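Local coordinates for protein mRNA interferase toxin YafQ (Escherichia coli, PDB 4MMG) that cleaves ribosome-bound mRNA within lysine codons as the toxin of a toxin-antitoxin pair, inhibiting translation elongation and bringing on bacterial stasis, at residues S12-Y15 / S16-V19; P45-A48 / V49-D52; P54-G57 / S58-Y62. The protein carries 1 engineered substitution. All coordinates share one frame; numbering follows the deposited sequence.

Interaction 1: S12-Y15 / S16-V19; sequences SGQY and SKDV
With its first torsion trans (chi1 -172°), Q14 carries CG away from its backbone N and past the carbonyl carbon; a bend at chi2 then turns the amide along the helix toward D18, one turn on. D18 holds its carboxylate beside its own backbone N (chi1 -71°), and the two side chains cross at about a right angle. Q14 NE2 donates to D18 OD1 over 3.0 Å in a nearly straight bond; the acceptor lies in the amide plane, whereas the N-H reaches OD1 from above the carboxylate plane. The main chain repeats the link, D18 N to Q14 O at 2.8 Å. D18 OD2 is taken by R86 NE in a salt bridge and by T87 N, so the carboxylate ties the first turns of helix 13-24 to strand 81-88. S12 is the N-cap: its OG accepts from Y15 N at 2.8 Å and also bonds E85 O. On another side of the helix V19 CG2 sits over one face of the Y15 ring, 3.4 Å from CE2, and both side chains pack against helix 29-40. Q14 NE2 is thus held by the carboxylate, and OE1 reaches K17 NZ through a water. An arginine and N-H donors facing D18 would favour its ionised form and offset its charge.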
ATOM      1  N   SER A  12       4.192   8.803  -2.217  1.00  9.82           N
ATOM      2  CA  SER A  12       5.505   8.975  -2.826  1.00  9.62           C
ATOM      3  C   SER A  12       5.344   9.261  -4.315  1.00 10.73           C
ATOM      4  O   SER A  12       4.318   8.918  -4.922  1.00 11.46           O
ATOM      5  CB  SER A  12       6.350   7.723  -2.650  1.00 11.76           C
ATOM      6  OG  SER A  12       5.869   6.712  -3.512  1.00 10.07           O
ATOM      7  N   GLY A  13       6.352   9.890  -4.915  1.00 10.38           N
ATOM      8  CA  GLY A  13       6.339  10.095  -6.351  1.00 13.34           C
ATOM      9  C   GLY A  13       6.225   8.774  -7.094  1.00 11.65           C
ATOM     10  O   GLY A  13       5.486   8.663  -8.074  1.00 14.87           O
ATOM     11  N   GLN A  14       6.932   7.760  -6.607  1.00 10.18           N
ATOM     12  CA  GLN A  14       6.867   6.448  -7.236  1.00 10.65           C
ATOM     13  C   GLN A  14       5.465   5.843  -7.155  1.00 12.05           C
ATOM     14  O   GLN A  14       5.029   5.174  -8.092  1.00 11.58           O
ATOM     15  CB  GLN A  14       7.895   5.499  -6.627  1.00 11.62           C
ATOM     16  CG  GLN A  14       8.009   4.181  -7.372  1.00 13.36           C
ATOM     17  CD  GLN A  14       8.445   4.376  -8.811  1.00 16.72           C
ATOM     18  OE1 GLN A  14       9.381   5.129  -9.092  1.00 19.16           O
ATOM     19  NE2 GLN A  14       7.758   3.718  -9.734  1.00 13.83           N
ATOM     20  N   TYR A  15       4.751   6.095  -6.056  1.00 11.94           N
ATOM     21  CA  TYR A  15       3.403   5.546  -5.903  1.00  9.89           C
ATOM     22  C   TYR A  15       2.488   5.987  -7.032  1.00 10.49           C
ATOM     23  O   TYR A  15       1.726   5.189  -7.579  1.00 11.02           O
ATOM     24  CB  TYR A  15       2.782   5.941  -4.563  1.00 10.15           C
ATOM     25  CG  TYR A  15       1.505   5.182  -4.282  1.00  9.40           C
ATOM     26  CD1 TYR A  15       1.553   3.863  -3.878  1.00 12.60           C
ATOM     27  CD2 TYR A  15       0.258   5.773  -4.443  1.00 12.32           C
ATOM     28  CE1 TYR A  15       0.417   3.148  -3.625  1.00 11.58           C
ATOM     29  CE2 TYR A  15      -0.911   5.052  -4.185  1.00 10.67           C
ATOM     30  CZ  TYR A  15      -0.812   3.733  -3.781  1.00 11.29           C
ATOM     31  OH  TYR A  15      -1.925   2.965  -3.505  1.00 11.98           O
ATOM     32  N   SER A  16       2.566   7.262  -7.393  1.00 12.30           N
ATOM     33  CA  SER A  16       1.727   7.780  -8.461  1.00 11.90           C
ATOM     34  C   SER A  16       2.024   7.089  -9.791  1.00 11.07           C
ATOM     35  O   SER A  16       1.103   6.781 -10.544  1.00 13.29           O
ATOM     36  CB  SER A  16       1.900   9.292  -8.581  1.00 16.67           C
ATOM     37  OG  SER A  16       1.498   9.908  -7.372  1.00 21.37           O
ATOM     38  N   LYS A  17       3.304   6.841 -10.063  1.00 12.67           N
ATOM     39  CA  LYS A  17       3.692   6.116 -11.272  1.00 13.32           C
ATOM     40  C   LYS A  17       3.152   4.690 -11.212  1.00 11.75           C
ATOM     41  O   LYS A  17       2.610   4.178 -12.195  1.00 12.46           O
ATOM     42  CB  LYS A  17       5.209   6.095 -11.428  1.00 13.18           C
ATOM     43  CG  LYS A  17       5.835   7.461 -11.676  1.00 16.78           C
ATOM     44  CD  LYS A  17       7.335   7.332 -11.858  1.00 19.49           C
ATOM     45  CE  LYS A  17       7.976   8.693 -12.099  1.00 24.13           C
ATOM     46  NZ  LYS A  17       9.428   8.563 -12.380  1.00 33.84           N
ATOM     47  N   ASP A  18       3.282   4.063 -10.046  1.00 11.20           N
ATOM     48  CA  ASP A  18       2.793   2.697  -9.861  1.00 10.84           C
ATOM     49  C   ASP A  18       1.286   2.584 -10.107  1.00 12.15           C
ATOM     50  O   ASP A  18       0.814   1.619 -10.714  1.00 10.37           O
ATOM     51  CB  ASP A  18       3.107   2.206  -8.444  1.00 11.09           C
ATOM     52  CG  ASP A  18       4.586   1.935  -8.218  1.00 11.09           C
ATOM     53  OD1 ASP A  18       5.380   1.946  -9.187  1.00 11.06           O
ATOM     54  OD2 ASP A  18       4.953   1.691  -7.049  1.00 11.44           O
ATOM     55  N   VAL A  19       0.530   3.564  -9.628  1.00 10.31           N
ATOM     56  CA  VAL A  19      -0.913   3.559  -9.804  1.00 12.08           C
ATOM     57  C   VAL A  19      -1.274   3.684 -11.284  1.00 11.67           C
ATOM     58  O   VAL A  19      -2.151   2.967 -11.779  1.00 12.21           O
ATOM     59  CB  VAL A  19      -1.594   4.661  -8.962  1.00 12.29           C
ATOM     60  CG1 VAL A  19      -3.045   4.855  -9.391  1.00 15.22           C
ATOM     61  CG2 VAL A  19      -1.509   4.322  -7.484  1.00 14.12           C
TER
HETATM   62  O   HOH W   1       2.949  11.425  -5.604  1.00 19.07           O
HETATM   63  O   HOH W   2      10.760   5.866 -11.345  1.00 27.88           O

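Interaction 2: P45-A48 / V49-D52; sequences PLPA and VYKD
P47 and Y50 meet at the start of a short 3-10 turn, in the loop that leads from helix 29-40 to strand 53-54. P47 CG approaches the tyrosine ring obliquely, 3.6 Å from Y50 CE2, and P47 CD lies in the ring plane at the edge. From the neighbouring residue V49 CG1 is placed over a face of that ring, offset toward its rim. L46 adds its CB, 4.1 Å from Y50 CD2, while its CD1 reaches across at about a right angle to D52, 3.8 Å from OD1.

Two i to i+3 backbone bonds set this first shell: Y50 N to P47 O at 3.2 Å and K51 N to A48 O at 2.9 Å. In both the donor stands above the carbonyl plane. The first torsion of Y50 (chi1 -67°) keeps its ring beside the same N that P47 O accepts from, and so against the P47 ring. The turn ends at K51, whose positive phi (52°) redirects the chain toward strand 53-54.

Further out, L46 packs on L35 and L38 of helix 29-40 and Y50 on Y34 and L35, so the hydrophobic side of the loop is laid against that helix. Y50 also shares a backbone hydrogen bond with H66, which joins the turn to strand 63-66. D52 OD1 bonds Y75 OH and its OD2 forms a salt bridge with R63 NE, so the acid bordering the L46 methyl is held by two strands of the sheet. One water links the two ends of the turn, donating to P47 O at 2.8 Å and accepting from D52 N at 2.9 Å.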
ATOM      1  N   PRO A  45      -7.411  -2.432  13.052  1.00  9.48           N
ATOM      2  CA  PRO A  45      -6.655  -3.218  12.068  1.00  9.68           C
ATOM      3  C   PRO A  45      -7.433  -3.667  10.835  1.00 10.00           C
ATOM      4  O   PRO A  45      -8.650  -3.907  10.886  1.00  9.35           O
ATOM      5  CB  PRO A  45      -6.232  -4.455  12.868  1.00 11.04           C
ATOM      6  CG  PRO A  45      -7.279  -4.587  13.918  1.00 10.14           C
ATOM      7  CD  PRO A  45      -7.563  -3.169  14.320  1.00 10.16           C
ATOM      8  N   LEU A  46      -6.699  -3.779   9.726  1.00  9.45           N
ATOM      9  CA  LEU A  46      -7.226  -4.294   8.475  1.00  9.59           C
ATOM     10  C   LEU A  46      -7.746  -5.711   8.655  1.00 10.66           C
ATOM     11  O   LEU A  46      -7.251  -6.463   9.509  1.00 10.03           O
ATOM     12  CB  LEU A  46      -6.120  -4.300   7.420  1.00  9.90           C
ATOM     13  CG  LEU A  46      -5.639  -2.943   6.920  1.00  9.61           C
ATOM     14  CD1 LEU A  46      -4.450  -3.166   5.989  1.00 11.48           C
ATOM     15  CD2 LEU A  46      -6.765  -2.242   6.181  1.00 11.72           C
ATOM     16  N   PRO A  47      -8.739  -6.090   7.845  1.00 10.66           N
ATOM     17  CA  PRO A  47      -9.200  -7.479   7.938  1.00  9.12           C
ATOM     18  C   PRO A  47      -8.138  -8.459   7.434  1.00  9.03           C
ATOM     19  O   PRO A  47      -7.215  -8.096   6.678  1.00 10.15           O
ATOM     20  CB  PRO A  47     -10.451  -7.497   7.057  1.00 10.33           C
ATOM     21  CG  PRO A  47     -10.254  -6.364   6.096  1.00 10.12           C
ATOM     22  CD  PRO A  47      -9.479  -5.317   6.829  1.00 10.65           C
ATOM     23  N   ALA A  48      -8.284  -9.710   7.865  1.00  9.85           N
ATOM     24  CA  ALA A  48      -7.281 -10.739   7.646  1.00 10.34           C
ATOM     25  C   ALA A  48      -6.982 -11.006   6.175  1.00  9.27           C
ATOM     26  O   ALA A  48      -5.876 -11.413   5.847  1.00 10.40           O
ATOM     27  CB  ALA A  48      -7.706 -12.038   8.349  1.00 12.24           C
ATOM     28  N   VAL A  49      -7.958 -10.781   5.294  1.00  9.79           N
ATOM     29  CA  VAL A  49      -7.793 -11.091   3.871  1.00 10.39           C
ATOM     30  C   VAL A  49      -6.599 -10.351   3.253  1.00 10.82           C
ATOM     31  O   VAL A  49      -6.000 -10.829   2.287  1.00 12.15           O
ATOM     32  CB  VAL A  49      -9.091 -10.813   3.077  1.00 12.48           C
ATOM     33  CG1 VAL A  49      -9.412  -9.323   3.029  1.00 13.81           C
ATOM     34  CG2 VAL A  49      -9.015 -11.406   1.673  1.00 16.63           C
ATOM     35  N   TYR A  50      -6.225  -9.209   3.827  1.00  9.47           N
ATOM     36  CA  TYR A  50      -5.092  -8.455   3.294  1.00  8.99           C
ATOM     37  C   TYR A  50      -3.722  -8.993   3.711  1.00 11.17           C
ATOM     38  O   TYR A  50      -2.709  -8.564   3.162  1.00 10.56           O
ATOM     39  CB  TYR A  50      -5.205  -6.971   3.674  1.00  8.88           C
ATOM     40  CG  TYR A  50      -6.372  -6.260   3.023  1.00 10.12           C
ATOM     41  CD1 TYR A  50      -6.412  -6.081   1.644  1.00  9.59           C
ATOM     42  CD2 TYR A  50      -7.420  -5.752   3.783  1.00 10.85           C
ATOM     43  CE1 TYR A  50      -7.471  -5.435   1.037  1.00  9.21           C
ATOM     44  CE2 TYR A  50      -8.487  -5.103   3.186  1.00 10.08           C
ATOM     45  CZ  TYR A  50      -8.498  -4.938   1.813  1.00 10.33           C
ATOM     46  OH  TYR A  50      -9.555  -4.282   1.223  1.00 12.13           O
ATOM     47  N   LYS A  51      -3.684  -9.917   4.671  1.00 10.64           N
ATOM     48  CA  LYS A  51      -2.423 -10.510   5.125  1.00 10.30           C
ATOM     49  C   LYS A  51      -1.404  -9.434   5.491  1.00 12.01           C
ATOM     50  O   LYS A  51      -0.205  -9.554   5.203  1.00 12.78           O
ATOM     51  CB  LYS A  51      -1.857 -11.441   4.047  1.00 12.89           C
ATOM     52  CG  LYS A  51      -2.799 -12.564   3.633  1.00 16.93           C
ATOM     53  CD  LYS A  51      -2.938 -13.580   4.746  1.00 21.91           C
ATOM     54  CE  LYS A  51      -3.511 -14.888   4.224  1.00 29.00           C
ATOM     55  NZ  LYS A  51      -3.270 -15.999   5.188  1.00 35.28           N
ATOM     56  N   ASP A  52      -1.891  -8.380   6.137  1.00 10.46           N
ATOM     57  CA  ASP A  52      -1.063  -7.229   6.443  1.00 10.76           C
ATOM     58  C   ASP A  52       0.059  -7.580   7.418  1.00 12.78           C
ATOM     59  O   ASP A  52      -0.170  -8.252   8.427  1.00 13.78           O
ATOM     60  CB  ASP A  52      -1.927  -6.115   7.023  1.00 10.16           C
ATOM     61  CG  ASP A  52      -1.164  -4.841   7.206  1.00 11.28           C
ATOM     62  OD1 ASP A  52      -0.787  -4.215   6.186  1.00 13.57           O
ATOM     63  OD2 ASP A  52      -0.921  -4.472   8.374  1.00 14.09           O
TER
HETATM   64  O   HOH W   3      -4.525  -8.280   7.412  1.00 12.98           O

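Interaction 3: P54-G57 / S58-Y62; sequences PLQG and SWKGY
A backbone hydrogen bond joins L55 to Y62 across the loop: L55 N donates to Y62 O at 2.9 Å, with the donor tilted 29° from the carbonyl plane. Inside this closure two i to i+3 bonds follow one another, W59 N to Q56 O at 3.2 Å and K60 N to G57 O at 3.0 Å, each with its donor well above the carbonyl plane. A CA-H...O contact joins K60 CA to L55 O at 3.5 Å. One water donates to that same L55 O and accepts from G61 N, giving the carbonyl a polar partner within the loop.

The chain thereby makes a compact connection between strands 53-54 and 63-66, neighbouring antiparallel strands at one border of the sheet of this RelE-family toxin. Its last corner is a type II beta turn from W59 to Y62, in which G61 takes a positive phi that suits glycine; G57, also at positive phi, and S58 form the corner of the preceding Q56-W59 turn, whose backbone angles are close to type II'.

Apolar packing is centred on L55. L55 and W59 share nearly the same first torsion (chi1 -68° and -71°) and lie side by side, pointing the same way, with L55 CD1 3.7 Å from W59 CB and approaching the indole obliquely; the same methyl is 4.4 Å from Y62 CB. All three side chains rest on I74 of strand 71-77.

Aromatic contacts extend outward from there. W59 CE3 stands 3.8 Å above a face of the Y62 ring, offset toward the rim, while Y62 CD1 lies at the indole's edge. The Y62 ring also makes a cation-pi contact with K76, W59 meets the F94 ring at a steep angle, and W59 NE1 donates to L93 O near the C-terminus.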
ATOM      1  N   PRO A  54       4.437  -6.275   8.772  1.00 13.20           N
ATOM      2  CA  PRO A  54       5.601  -5.399   8.611  1.00 14.41           C
ATOM      3  C   PRO A  54       6.660  -6.023   7.708  1.00 12.11           C
ATOM      4  O   PRO A  54       6.709  -7.247   7.537  1.00 14.09           O
ATOM      5  CB  PRO A  54       6.133  -5.260  10.041  1.00 12.99           C
ATOM      6  CG  PRO A  54       5.686  -6.507  10.734  1.00 14.41           C
ATOM      7  CD  PRO A  54       4.330  -6.802  10.146  1.00 13.23           C
ATOM      8  N   LEU A  55       7.489  -5.169   7.115  1.00 11.05           N
ATOM      9  CA  LEU A  55       8.562  -5.607   6.237  1.00 12.39           C
ATOM     10  C   LEU A  55       9.934  -5.368   6.869  1.00 13.69           C
ATOM     11  O   LEU A  55      10.084  -4.546   7.786  1.00 14.59           O
ATOM     12  CB  LEU A  55       8.486  -4.853   4.912  1.00 12.43           C
ATOM     13  CG  LEU A  55       7.285  -5.162   4.028  1.00 12.18           C
ATOM     14  CD1 LEU A  55       7.211  -4.185   2.875  1.00 12.40           C
ATOM     15  CD2 LEU A  55       7.401  -6.581   3.497  1.00 15.53           C
ATOM     16  N   GLN A  56      10.932  -6.075   6.351  1.00 14.55           N
ATOM     17  CA  GLN A  56      12.322  -5.916   6.791  1.00 14.50           C
ATOM     18  C   GLN A  56      13.239  -5.643   5.610  1.00 13.28           C
ATOM     19  O   GLN A  56      12.771  -5.375   4.504  1.00 14.61           O
ATOM     20  CB  GLN A  56      12.785  -7.162   7.548  1.00 18.36           C
ATOM     21  CG  GLN A  56      12.049  -7.394   8.871  1.00 21.65           C
ATOM     22  CD  GLN A  56      12.258  -6.268   9.874  1.00 27.25           C
ATOM     23  OE1 GLN A  56      13.230  -5.512   9.800  1.00 31.52           O
ATOM     24  NE2 GLN A  56      11.334  -6.151  10.822  1.00 35.98           N
ATOM     25  N   GLY A  57      14.549  -5.720   5.838  1.00 14.85           N
ATOM     26  CA  GLY A  57      15.503  -5.449   4.776  1.00 14.06           C
ATOM     27  C   GLY A  57      15.387  -4.021   4.279  1.00 12.57           C
ATOM     28  O   GLY A  57      15.211  -3.099   5.077  1.00 14.27           O
ATOM     29  N   SER A  58      15.453  -3.840   2.962  1.00 13.09           N
ATOM     30  CA  SER A  58      15.373  -2.512   2.365  1.00 12.84           C
ATOM     31  C   SER A  58      14.044  -1.815   2.667  1.00 14.41           C
ATOM     32  O   SER A  58      13.945  -0.594   2.547  1.00 16.06           O
ATOM     33  CB  SER A  58      15.573  -2.585   0.850  1.00 14.99           C
ATOM     34  OG  SER A  58      16.843  -3.124   0.505  1.00 17.09           O
ATOM     35  N   TRP A  59      13.030  -2.589   3.047  1.00 12.87           N
ATOM     36  CA  TRP A  59      11.710  -2.024   3.334  1.00 11.53           C
ATOM     37  C   TRP A  59      11.399  -1.940   4.824  1.00 11.84           C
ATOM     38  O   TRP A  59      10.241  -1.781   5.222  1.00 11.78           O
ATOM     39  CB  TRP A  59      10.615  -2.804   2.609  1.00 10.87           C
ATOM     40  CG  TRP A  59      10.588  -2.604   1.119  1.00 12.66           C
ATOM     41  CD1 TRP A  59      10.788  -3.555   0.155  1.00 16.58           C
ATOM     42  CD2 TRP A  59      10.330  -1.381   0.430  1.00 13.18           C
ATOM     43  NE1 TRP A  59      10.671  -2.991  -1.095  1.00 15.38           N
ATOM     44  CE2 TRP A  59      10.393  -1.656  -0.952  1.00 13.98           C
ATOM     45  CE3 TRP A  59      10.048  -0.078   0.844  1.00 14.78           C
ATOM     46  CZ2 TRP A  59      10.190  -0.670  -1.918  1.00 16.93           C
ATOM     47  CZ3 TRP A  59       9.856   0.900  -0.118  1.00 17.06           C
ATOM     48  CH2 TRP A  59       9.921   0.598  -1.478  1.00 15.15           C
ATOM     49  N   LYS A  60      12.431  -2.031   5.654  1.00 13.05           N
ATOM     50  CA  LYS A  60      12.261  -1.875   7.096  1.00 13.86           C
ATOM     51  C   LYS A  60      11.535  -0.565   7.415  1.00 12.71           C
ATOM     52  O   LYS A  60      11.833   0.469   6.819  1.00 13.92           O
ATOM     53  CB  LYS A  60      13.631  -1.908   7.783  1.00 17.04           C
ATOM     54  CG  LYS A  60      13.580  -1.821   9.301  1.00 24.05           C
ATOM     55  CD  LYS A  60      14.995  -1.869   9.876  1.00 27.36           C
ATOM     56  CE  LYS A  60      15.052  -1.358  11.308  1.00 35.26           C
ATOM     57  NZ  LYS A  60      14.483  -2.324  12.288  1.00 38.15           N
ATOM     58  N   GLY A  61      10.558  -0.630   8.318  1.00 13.01           N
ATOM     59  CA  GLY A  61       9.765   0.535   8.673  1.00 15.99           C
ATOM     60  C   GLY A  61       8.451   0.633   7.911  1.00 15.00           C
ATOM     61  O   GLY A  61       7.568   1.409   8.289  1.00 14.21           O
ATOM     62  N   TYR A  62       8.331  -0.143   6.836  1.00 12.26           N
ATOM     63  CA  TYR A  62       7.119  -0.174   6.012  1.00 10.64           C
ATOM     64  C   TYR A  62       6.305  -1.443   6.269  1.00 12.00           C
ATOM     65  O   TYR A  62       6.758  -2.352   6.981  1.00 12.33           O
ATOM     66  CB  TYR A  62       7.487  -0.088   4.527  1.00  9.39           C
ATOM     67  CG  TYR A  62       8.077   1.239   4.091  1.00 10.47           C
ATOM     68  CD1 TYR A  62       9.433   1.495   4.220  1.00 10.90           C
ATOM     69  CD2 TYR A  62       7.271   2.228   3.543  1.00 11.47           C
ATOM     70  CE1 TYR A  62       9.974   2.704   3.806  1.00 13.01           C
ATOM     71  CE2 TYR A  62       7.794   3.439   3.132  1.00 12.78           C
ATOM     72  CZ  TYR A  62       9.148   3.672   3.270  1.00 14.42           C
ATOM     73  OH  TYR A  62       9.671   4.879   2.852  1.00 16.89           O
TER
HETATM   74  O   HOH W   4       9.593  -2.906   9.902  1.00 22.38           O

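All three are local contacts, following one another along the chain without touching through space; the segments of interactions 2 and 3 are separated by H53 alone, their centres about 17 Å apart. Interactions 1 and 2 lie on opposite sides of the chain's centre, about 23 Å between centres; interactions 1 and 3 come within about 7 Å at their nearest atoms. Strand 81-88 is shared ground: E85 and R86 meet side chains of interactions 1 and 3. Between side chains, Q90, the inferred proton donor and an engineered position here, is about 8 Å from L55 and 10 Å from K51, which puts both loops near the probable active site; interaction 1 lies away from it.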